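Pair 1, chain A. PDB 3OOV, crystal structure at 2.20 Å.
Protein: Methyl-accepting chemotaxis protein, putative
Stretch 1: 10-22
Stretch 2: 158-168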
# COMPACT_ATOMS: atom_id res chain seq x y z
N ARG A 10 4.11 21.07 -19.64
CA ARG A 10 2.75 21.42 -20.06
C ARG A 10 1.72 21.46 -18.92
O ARG A 10 0.74 22.19 -18.96
CB ARG A 10 2.30 20.50 -21.17
CG ARG A 10 2.64 21.14 -22.51
CD ARG A 10 3.20 20.17 -23.52
NE ARG A 10 2.32 19.06 -23.83
CZ ARG A 10 2.73 17.79 -23.90
NH1 ARG A 10 4.03 17.51 -23.70
NH2 ARG A 10 1.87 16.81 -24.20
N ILE A 11 1.97 20.64 -17.90
CA ILE A 11 1.13 20.62 -16.71
C ILE A 11 1.21 22.03 -16.10
O ILE A 11 0.20 22.72 -15.95
CB ILE A 11 1.59 19.48 -15.74
CG1 ILE A 11 1.14 18.13 -16.33
CG2 ILE A 11 1.08 19.72 -14.32
CD1 ILE A 11 1.72 16.89 -15.64
N GLN A 12 2.45 22.43 -15.85
CA GLN A 12 2.88 23.72 -15.38
C GLN A 12 2.11 24.88 -16.02
O GLN A 12 1.67 25.80 -15.33
CB GLN A 12 4.37 23.80 -15.69
CG GLN A 12 5.28 24.53 -14.70
CD GLN A 12 5.33 23.92 -13.27
OE1 GLN A 12 6.37 23.36 -12.88
NE2 GLN A 12 4.24 24.08 -12.49
N LYS A 13 1.89 24.79 -17.32
CA LYS A 13 1.24 25.86 -18.11
C LYS A 13 -0.28 25.90 -17.99
O LYS A 13 -0.91 26.86 -18.38
CB LYS A 13 1.62 25.68 -19.58
CG LYS A 13 2.75 26.54 -20.08
CD LYS A 13 2.12 27.91 -20.57
CE LYS A 13 2.82 28.43 -21.84
NZ LYS A 13 2.64 27.53 -23.04
N SER A 14 -0.88 24.84 -17.46
CA SER A 14 -2.34 24.77 -17.40
C SER A 14 -2.90 25.30 -16.08
O SER A 14 -2.25 25.18 -15.05
CB SER A 14 -2.81 23.32 -17.58
OG SER A 14 -4.20 23.23 -17.34
N ILE A 15 -4.09 25.85 -16.14
CA ILE A 15 -4.83 26.28 -14.96
C ILE A 15 -6.26 25.63 -14.99
O ILE A 15 -7.21 26.14 -14.39
CB ILE A 15 -4.82 27.88 -14.77
CG1 ILE A 15 -5.40 28.60 -15.99
CG2 ILE A 15 -3.38 28.41 -14.44
CD1 ILE A 15 -5.97 29.99 -15.65
N ASP A 16 -6.38 24.49 -15.69
CA ASP A 16 -7.61 23.68 -15.78
C ASP A 16 -7.26 22.26 -15.21
O ASP A 16 -6.58 21.44 -15.89
CB ASP A 16 -8.06 23.62 -17.24
CG ASP A 16 -9.23 22.68 -17.49
OD1 ASP A 16 -10.03 22.96 -18.43
OD2 ASP A 16 -9.36 21.65 -16.80
N VAL A 17 -7.71 22.00 -13.98
CA VAL A 17 -7.52 20.71 -13.28
C VAL A 17 -7.69 19.47 -14.21
O VAL A 17 -6.79 18.65 -14.33
CB VAL A 17 -8.39 20.60 -11.97
CG1 VAL A 17 -8.47 19.07 -11.43
CG2 VAL A 17 -7.90 21.57 -10.91
N ASP A 18 -8.79 19.40 -14.93
CA ASP A 18 -9.09 18.25 -15.76
C ASP A 18 -8.09 18.12 -16.88
O ASP A 18 -7.70 16.98 -17.27
CB ASP A 18 -10.48 18.38 -16.33
CG ASP A 18 -11.55 18.11 -15.31
OD1 ASP A 18 -11.23 17.77 -14.13
OD2 ASP A 18 -12.74 18.23 -15.69
N GLU A 19 -7.67 19.27 -17.43
CA GLU A 19 -6.63 19.24 -18.45
C GLU A 19 -5.32 18.67 -17.89
O GLU A 19 -4.62 17.92 -18.57
CB GLU A 19 -6.45 20.65 -19.01
CG GLU A 19 -5.49 20.81 -20.15
CD GLU A 19 -5.48 22.26 -20.66
OE1 GLU A 19 -5.98 22.46 -21.79
OE2 GLU A 19 -5.04 23.18 -19.90
N VAL A 20 -4.99 19.03 -16.66
CA VAL A 20 -3.78 18.56 -16.03
C VAL A 20 -3.87 17.05 -15.81
O VAL A 20 -2.87 16.34 -15.90
CB VAL A 20 -3.60 19.22 -14.69
CG1 VAL A 20 -2.61 18.44 -13.78
CG2 VAL A 20 -3.14 20.71 -14.88
N LEU A 21 -5.07 16.57 -15.49
CA LEU A 21 -5.32 15.16 -15.27
C LEU A 21 -5.20 14.44 -16.63
O LEU A 21 -4.49 13.45 -16.72
CB LEU A 21 -6.69 14.97 -14.64
CG LEU A 21 -6.68 15.57 -13.22
CD1 LEU A 21 -8.05 15.44 -12.58
CD2 LEU A 21 -5.62 14.92 -12.28
N ARG A 22 -5.81 15.01 -17.67
CA ARG A 22 -5.69 14.40 -18.98
C ARG A 22 -4.21 14.26 -19.43
O ARG A 22 -3.79 13.18 -19.87
CB ARG A 22 -6.60 15.07 -20.02
CG ARG A 22 -8.09 14.75 -19.82
CD ARG A 22 -8.97 15.24 -20.99
NE ARG A 22 -8.72 16.66 -21.27
CZ ARG A 22 -9.44 17.69 -20.80
NH1 ARG A 22 -10.52 17.52 -20.03
NH2 ARG A 22 -9.07 18.93 -21.12
N SER A 158 0.14 18.31 -6.47
CA SER A 158 0.79 19.67 -6.56
C SER A 158 0.11 20.67 -7.48
O SER A 158 -0.07 21.83 -7.12
CB SER A 158 2.24 19.56 -7.06
OG SER A 158 2.96 18.87 -6.09
N ALA A 159 -0.26 20.23 -8.67
CA ALA A 159 -0.87 21.13 -9.60
C ALA A 159 -2.33 21.49 -9.22
O ALA A 159 -2.82 22.60 -9.50
CB ALA A 159 -0.82 20.57 -10.98
N ILE A 160 -3.06 20.53 -8.62
CA ILE A 160 -4.40 20.85 -8.14
C ILE A 160 -4.30 21.97 -7.07
O ILE A 160 -5.06 22.90 -7.08
CB ILE A 160 -5.10 19.61 -7.64
CG1 ILE A 160 -5.40 18.75 -8.89
CG2 ILE A 160 -6.40 19.99 -6.80
CD1 ILE A 160 -5.90 17.39 -8.59
N VAL A 161 -3.34 21.82 -6.16
CA VAL A 161 -3.08 22.79 -5.11
C VAL A 161 -2.73 24.18 -5.70
O VAL A 161 -3.38 25.18 -5.32
CB VAL A 161 -2.01 22.30 -4.11
CG1 VAL A 161 -1.50 23.44 -3.19
CG2 VAL A 161 -2.59 21.20 -3.25
N ARG A 162 -1.75 24.23 -6.62
CA ARG A 162 -1.43 25.46 -7.35
C ARG A 162 -2.67 26.06 -7.99
O ARG A 162 -2.94 27.25 -7.83
CB ARG A 162 -0.34 25.27 -8.42
CG ARG A 162 -0.20 26.49 -9.40
CD ARG A 162 0.99 26.37 -10.50
NE ARG A 162 0.82 25.24 -11.44
CZ ARG A 162 -0.11 25.16 -12.38
NH1 ARG A 162 -0.93 26.20 -12.57
NH2 ARG A 162 -0.23 24.05 -13.13
N ILE A 163 -3.44 25.26 -8.71
CA ILE A 163 -4.56 25.83 -9.41
C ILE A 163 -5.60 26.35 -8.38
O ILE A 163 -6.16 27.46 -8.54
CB ILE A 163 -5.15 24.86 -10.40
CG1 ILE A 163 -4.17 24.56 -11.57
CG2 ILE A 163 -6.51 25.32 -10.89
CD1 ILE A 163 -4.61 23.33 -12.45
N ASN A 164 -5.83 25.59 -7.31
CA ASN A 164 -6.84 26.00 -6.33
C ASN A 164 -6.44 27.31 -5.61
O ASN A 164 -7.29 28.19 -5.43
CB ASN A 164 -7.19 24.86 -5.33
CG ASN A 164 -8.04 23.73 -5.98
OD1 ASN A 164 -8.77 23.95 -6.95
ND2 ASN A 164 -7.99 22.54 -5.38
N LEU A 165 -5.18 27.38 -5.20
CA LEU A 165 -4.62 28.54 -4.46
C LEU A 165 -4.76 29.77 -5.37
O LEU A 165 -5.13 30.87 -4.91
CB LEU A 165 -3.20 28.26 -3.87
CG LEU A 165 -3.08 27.37 -2.58
CD1 LEU A 165 -3.99 26.15 -2.63
CD2 LEU A 165 -1.65 26.89 -2.06
N LEU A 166 -4.67 29.53 -6.67
CA LEU A 166 -4.70 30.59 -7.67
C LEU A 166 -6.09 31.10 -7.98
O LEU A 166 -6.31 32.31 -8.18
CB LEU A 166 -4.08 30.05 -8.97
CG LEU A 166 -3.59 30.91 -10.10
CD1 LEU A 166 -2.46 31.83 -9.53
CD2 LEU A 166 -3.06 30.05 -11.33
N LYS A 167 -7.04 30.18 -8.15
CA LYS A 167 -8.39 30.61 -8.47
C LYS A 167 -9.24 30.97 -7.24
O LYS A 167 -10.37 31.39 -7.40
CB LYS A 167 -9.11 29.53 -9.28
CG LYS A 167 -8.48 29.25 -10.67
CD LYS A 167 -9.30 28.17 -11.43
CE LYS A 167 -9.08 28.21 -12.96
NZ LYS A 167 -9.84 27.14 -13.69
N ALA A 168 -8.71 30.76 -6.04
CA ALA A 168 -9.48 31.06 -4.81
C ALA A 168 -9.86 32.55 -4.82
O ALA A 168 -8.97 33.41 -4.90
CB ALA A 168 -8.68 30.70 -3.55

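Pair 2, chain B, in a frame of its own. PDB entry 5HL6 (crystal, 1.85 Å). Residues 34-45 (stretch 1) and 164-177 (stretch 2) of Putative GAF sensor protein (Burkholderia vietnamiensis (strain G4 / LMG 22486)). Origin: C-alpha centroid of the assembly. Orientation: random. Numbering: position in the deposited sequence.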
# COMPACT_ATOMS: atom_id res chain seq x y z
N LEU B 34 -12.35 2.17 9.83
CA LEU B 34 -11.71 1.33 8.82
C LEU B 34 -10.96 0.16 9.45
O LEU B 34 -11.01 -0.96 8.93
CB LEU B 34 -10.76 2.18 7.96
CG LEU B 34 -10.02 1.52 6.79
CD1 LEU B 34 -10.99 0.94 5.76
CD2 LEU B 34 -9.09 2.53 6.13
N VAL B 35 -10.27 0.37 10.58
CA VAL B 35 -9.38 -0.66 11.12
C VAL B 35 -9.95 -1.40 12.33
O VAL B 35 -9.42 -2.47 12.68
CB VAL B 35 -7.99 -0.08 11.47
CG1 VAL B 35 -7.35 0.55 10.23
CG2 VAL B 35 -8.10 0.94 12.61
N GLU B 36 -11.02 -0.89 12.96
CA GLU B 36 -11.47 -1.39 14.26
C GLU B 36 -11.67 -2.91 14.29
O GLU B 36 -11.27 -3.59 15.24
CB GLU B 36 -12.78 -0.70 14.65
CG GLU B 36 -12.67 0.31 15.77
CD GLU B 36 -13.99 1.01 16.03
OE1 GLU B 36 -14.94 0.83 15.24
OE2 GLU B 36 -14.07 1.76 17.04
N SER B 37 -12.34 -3.45 13.28
CA SER B 37 -12.77 -4.84 13.35
C SER B 37 -11.93 -5.78 12.49
O SER B 37 -12.16 -6.99 12.52
CB SER B 37 -14.24 -4.96 12.96
OG SER B 37 -14.44 -4.49 11.64
N GLU B 38 -10.96 -5.28 11.72
CA GLU B 38 -10.11 -6.16 10.93
C GLU B 38 -8.91 -6.59 11.77
O GLU B 38 -8.18 -5.73 12.28
CB GLU B 38 -9.63 -5.46 9.66
CG GLU B 38 -8.54 -6.22 8.91
CD GLU B 38 -8.92 -7.65 8.60
OE1 GLU B 38 -10.06 -7.89 8.14
OE2 GLU B 38 -8.09 -8.54 8.84
N PRO B 39 -8.67 -7.89 11.94
CA PRO B 39 -7.54 -8.32 12.78
C PRO B 39 -6.18 -8.14 12.14
O PRO B 39 -5.19 -7.96 12.85
CB PRO B 39 -7.84 -9.80 13.05
CG PRO B 39 -8.74 -10.21 11.95
CD PRO B 39 -9.57 -9.01 11.63
N ASP B 40 -6.09 -8.20 10.80
CA ASP B 40 -4.80 -8.28 10.14
C ASP B 40 -4.09 -6.93 10.12
O ASP B 40 -4.62 -5.95 9.59
CB ASP B 40 -4.95 -8.81 8.72
CG ASP B 40 -3.62 -9.15 8.09
OD1 ASP B 40 -3.14 -10.28 8.31
OD2 ASP B 40 -3.04 -8.26 7.41
N LEU B 41 -2.87 -6.91 10.66
CA LEU B 41 -2.14 -5.66 10.85
C LEU B 41 -1.69 -5.07 9.51
O LEU B 41 -1.79 -3.86 9.29
CB LEU B 41 -0.93 -5.91 11.75
CG LEU B 41 -0.01 -4.70 11.93
CD1 LEU B 41 -0.79 -3.55 12.59
CD2 LEU B 41 1.23 -5.06 12.75
N ILE B 42 -1.21 -5.92 8.61
CA ILE B 42 -0.73 -5.43 7.32
C ILE B 42 -1.89 -4.87 6.50
O ILE B 42 -1.76 -3.82 5.86
CB ILE B 42 0.03 -6.55 6.59
CG1 ILE B 42 1.34 -6.85 7.32
CG2 ILE B 42 0.30 -6.17 5.12
CD1 ILE B 42 2.28 -5.65 7.36
N ALA B 43 -3.05 -5.53 6.55
CA ALA B 43 -4.24 -5.00 5.88
C ALA B 43 -4.60 -3.63 6.42
O ALA B 43 -4.91 -2.70 5.66
CB ALA B 43 -5.42 -5.97 6.05
N ASN B 44 -4.60 -3.48 7.75
CA ASN B 44 -4.93 -2.18 8.33
C ASN B 44 -3.90 -1.12 7.95
O ASN B 44 -4.27 0.02 7.65
CB ASN B 44 -5.08 -2.30 9.85
CG ASN B 44 -6.34 -3.04 10.24
OD1 ASN B 44 -7.37 -2.91 9.57
ND2 ASN B 44 -6.27 -3.82 11.30
N ALA B 45 -2.62 -1.48 7.95
CA ALA B 45 -1.59 -0.54 7.52
C ALA B 45 -1.78 -0.12 6.07
O ALA B 45 -1.69 1.07 5.74
CB ALA B 45 -0.20 -1.14 7.73
N VAL B 164 -4.76 6.55 16.45
CA VAL B 164 -5.82 5.63 16.06
C VAL B 164 -5.23 4.33 15.54
O VAL B 164 -5.66 3.23 15.92
CB VAL B 164 -6.76 6.28 15.03
CG1 VAL B 164 -7.68 5.24 14.42
CG2 VAL B 164 -7.57 7.39 15.69
N PHE B 165 -4.24 4.43 14.65
CA PHE B 165 -3.64 3.22 14.08
C PHE B 165 -2.98 2.38 15.16
O PHE B 165 -3.18 1.17 15.24
CB PHE B 165 -2.61 3.57 12.99
CG PHE B 165 -1.89 2.35 12.47
CD1 PHE B 165 -2.49 1.53 11.53
CD2 PHE B 165 -0.64 2.00 12.96
CE1 PHE B 165 -1.86 0.39 11.08
CE2 PHE B 165 -0.00 0.87 12.51
CZ PHE B 165 -0.61 0.06 11.56
N VAL B 166 -2.18 3.02 16.02
CA VAL B 166 -1.50 2.25 17.05
C VAL B 166 -2.50 1.63 18.02
O VAL B 166 -2.37 0.46 18.40
CB VAL B 166 -0.48 3.15 17.79
CG1 VAL B 166 0.12 2.43 18.99
CG2 VAL B 166 0.62 3.58 16.82
N GLU B 167 -3.54 2.38 18.39
CA GLU B 167 -4.49 1.87 19.38
C GLU B 167 -5.42 0.81 18.79
O GLU B 167 -5.65 -0.24 19.40
CB GLU B 167 -5.30 3.02 19.98
N HIS B 168 -6.00 1.08 17.62
CA HIS B 168 -7.07 0.23 17.10
C HIS B 168 -6.61 -0.77 16.06
O HIS B 168 -7.43 -1.56 15.57
CB HIS B 168 -8.20 1.11 16.54
CG HIS B 168 -8.90 1.94 17.58
ND1 HIS B 168 -10.02 1.50 18.26
CD2 HIS B 168 -8.62 3.17 18.07
CE1 HIS B 168 -10.40 2.43 19.11
NE2 HIS B 168 -9.57 3.46 19.01
N ALA B 169 -5.33 -0.77 15.70
CA ALA B 169 -4.80 -1.83 14.85
C ALA B 169 -3.59 -2.50 15.49
O ALA B 169 -3.62 -3.72 15.71
CB ALA B 169 -4.43 -1.29 13.46
N TRP B 170 -2.54 -1.76 15.83
CA TRP B 170 -1.30 -2.40 16.25
C TRP B 170 -1.42 -2.97 17.66
O TRP B 170 -1.20 -4.16 17.88
CB TRP B 170 -0.12 -1.43 16.17
CG TRP B 170 1.19 -2.15 16.33
CD1 TRP B 170 2.00 -2.61 15.33
CD2 TRP B 170 1.83 -2.50 17.56
NE1 TRP B 170 3.11 -3.22 15.87
CE2 TRP B 170 3.03 -3.16 17.23
CE3 TRP B 170 1.52 -2.29 18.91
CZ2 TRP B 170 3.92 -3.63 18.20
CZ3 TRP B 170 2.40 -2.78 19.88
CH2 TRP B 170 3.59 -3.43 19.52
N GLN B 171 -1.75 -2.11 18.64
CA GLN B 171 -1.83 -2.55 20.03
C GLN B 171 -2.95 -3.57 20.21
O GLN B 171 -2.82 -4.49 21.03
CB GLN B 171 -2.07 -1.36 20.95
CG GLN B 171 -1.77 -1.67 22.43
CD GLN B 171 -0.28 -1.76 22.70
OE1 GLN B 171 0.47 -0.83 22.41
NE2 GLN B 171 0.16 -2.89 23.27
N LYS B 172 -4.05 -3.40 19.49
CA LYS B 172 -5.13 -4.39 19.49
C LYS B 172 -4.59 -5.78 19.13
O LYS B 172 -4.88 -6.77 19.82
CB LYS B 172 -6.22 -3.96 18.51
CG LYS B 172 -7.23 -5.06 18.15
CD LYS B 172 -8.21 -4.62 17.07
CE LYS B 172 -7.67 -4.85 15.65
NZ LYS B 172 -8.49 -4.14 14.60
N ALA B 173 -3.80 -5.87 18.06
CA ALA B 173 -3.28 -7.18 17.67
C ALA B 173 -2.25 -7.68 18.68
O ALA B 173 -2.27 -8.86 19.06
CB ALA B 173 -2.66 -7.12 16.27
N ARG B 174 -1.37 -6.80 19.14
CA ARG B 174 -0.35 -7.21 20.11
C ARG B 174 -0.97 -7.74 21.40
O ARG B 174 -0.52 -8.76 21.94
CB ARG B 174 0.58 -6.03 20.39
CG ARG B 174 1.52 -6.23 21.56
CD ARG B 174 2.67 -7.17 21.22
NE ARG B 174 3.37 -7.60 22.43
CZ ARG B 174 3.10 -8.72 23.09
NH1 ARG B 174 2.15 -9.54 22.65
NH2 ARG B 174 3.77 -9.03 24.18
N ASP B 175 -2.00 -7.06 21.92
CA ASP B 175 -2.61 -7.49 23.18
C ASP B 175 -3.34 -8.83 23.06
O ASP B 175 -3.57 -9.49 24.08
CB ASP B 175 -3.58 -6.44 23.71
CG ASP B 175 -2.90 -5.13 24.07
OD1 ASP B 175 -1.64 -5.09 24.08
OD2 ASP B 175 -3.62 -4.15 24.35
N ARG B 176 -3.74 -9.22 21.86
CA ARG B 176 -4.41 -10.51 21.72
C ARG B 176 -3.44 -11.68 21.73
O ARG B 176 -3.86 -12.81 22.02
CB ARG B 176 -5.24 -10.56 20.44
CG ARG B 176 -6.51 -9.75 20.48
CD ARG B 176 -7.05 -9.60 19.07
NE ARG B 176 -8.35 -8.96 19.07
CZ ARG B 176 -8.88 -8.34 18.02
NH1 ARG B 176 -8.20 -8.28 16.88
NH2 ARG B 176 -10.09 -7.79 18.11
N ALA B 177 -2.17 -11.44 21.41
CA ALA B 177 -1.18 -12.50 21.35
C ALA B 177 -0.96 -13.17 22.70
O ALA B 177 -0.94 -12.49 23.74
CB ALA B 177 0.13 -11.95 20.81
O HOH W 1 -4.53 -5.18 13.28
O HOH W 2 -5.91 -8.41 15.72

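In both pairs a helix ends, the chain turns through a short loop, and a new helix sets off nearly antiparallel to a long partner helix, at 163° in pair 1 and 172° in pair 2, with axes approaching to 10.0 and 9.5 Å. The backbones superpose to 0.7 Å over 14 central residues, and the buried surfaces are almost equal, 571 and 573 Å².

One matched position has the same residue in both pairs and the same role, the N-cap. A:Asp16 matches B:Asp40, and each carboxylate accepts from a backbone amide three residues on: A:Glu19 N to A:Asp16 OD2 is 3.0 Å, B:Ala43 N to B:Asp40 OD2 is 2.9 Å. A short acceptor suits this place because the first-turn amides have no preceding helical carbonyl to bind.

The turn also leaves backbone carbonyls without helical partners, and a long cationic side chain from the facing helix reaches them. A:Arg162 matches B:Lys172. The planar guanidinium grips one oxygen with two nitrogens, NH1 and NH2 each donating to A:Ser14 O at 3.0 Å. The lysine ammonium instead spreads its donors in three dimensions: B:Lys172 NZ bonds B:Glu38 O at 2.8 Å, bonds B:Glu36 O weakly at 2.9 Å, and returns to B:His168 O of its own helix at 3.0 Å. A:Ser14 and B:Glu38 correspond, so both cations find the same carbonyl.

Beyond the cap, the solutions diverge. A:Val20, pointing toward the partner, packs CG1 on A:Ala159 CB at 3.9 Å and CG2 on A:Ile163 CD1, also at 3.9 Å. Its counterpart B:Asn44 is polar: ND2 donates to B:Glu38 O at 2.9 Å, bracing the turn from within, and to a water at 3.0 Å. That water also donates to B:Pro39 O (2.9 Å) and B:Ala169 O (3.0 Å), bridging the two stretches. Where pair 1 has the bulky A:Ile163, pair 2 has the small B:Ala173, whose CB stays 4.3 Å from B:Pro39 O.

A:Val17 and B:Leu41 occupy another shared apolar site. The branched valine sets CG1 4.0 Å from A:Ile160 CG1 and CG2 4.0 Å from A:Ile163 CG2. The leucine sets CD2 3.6 Å from B:Trp170 CD1, where B:Trp170 matches A:Ile160. Within pair 2, B:Leu41 CD1 also lies 3.8 Å from B:Phe165 CZ.

At the exposed end, A:Ile15 CG2 meets A:Leu166 CD2 at 3.5 Å. The matching B:Pro39 and B:Arg176 are linked by a second water, which donates to B:Pro39 O at 3.0 Å and accepts from B:Arg176 NH1 at 2.6 Å.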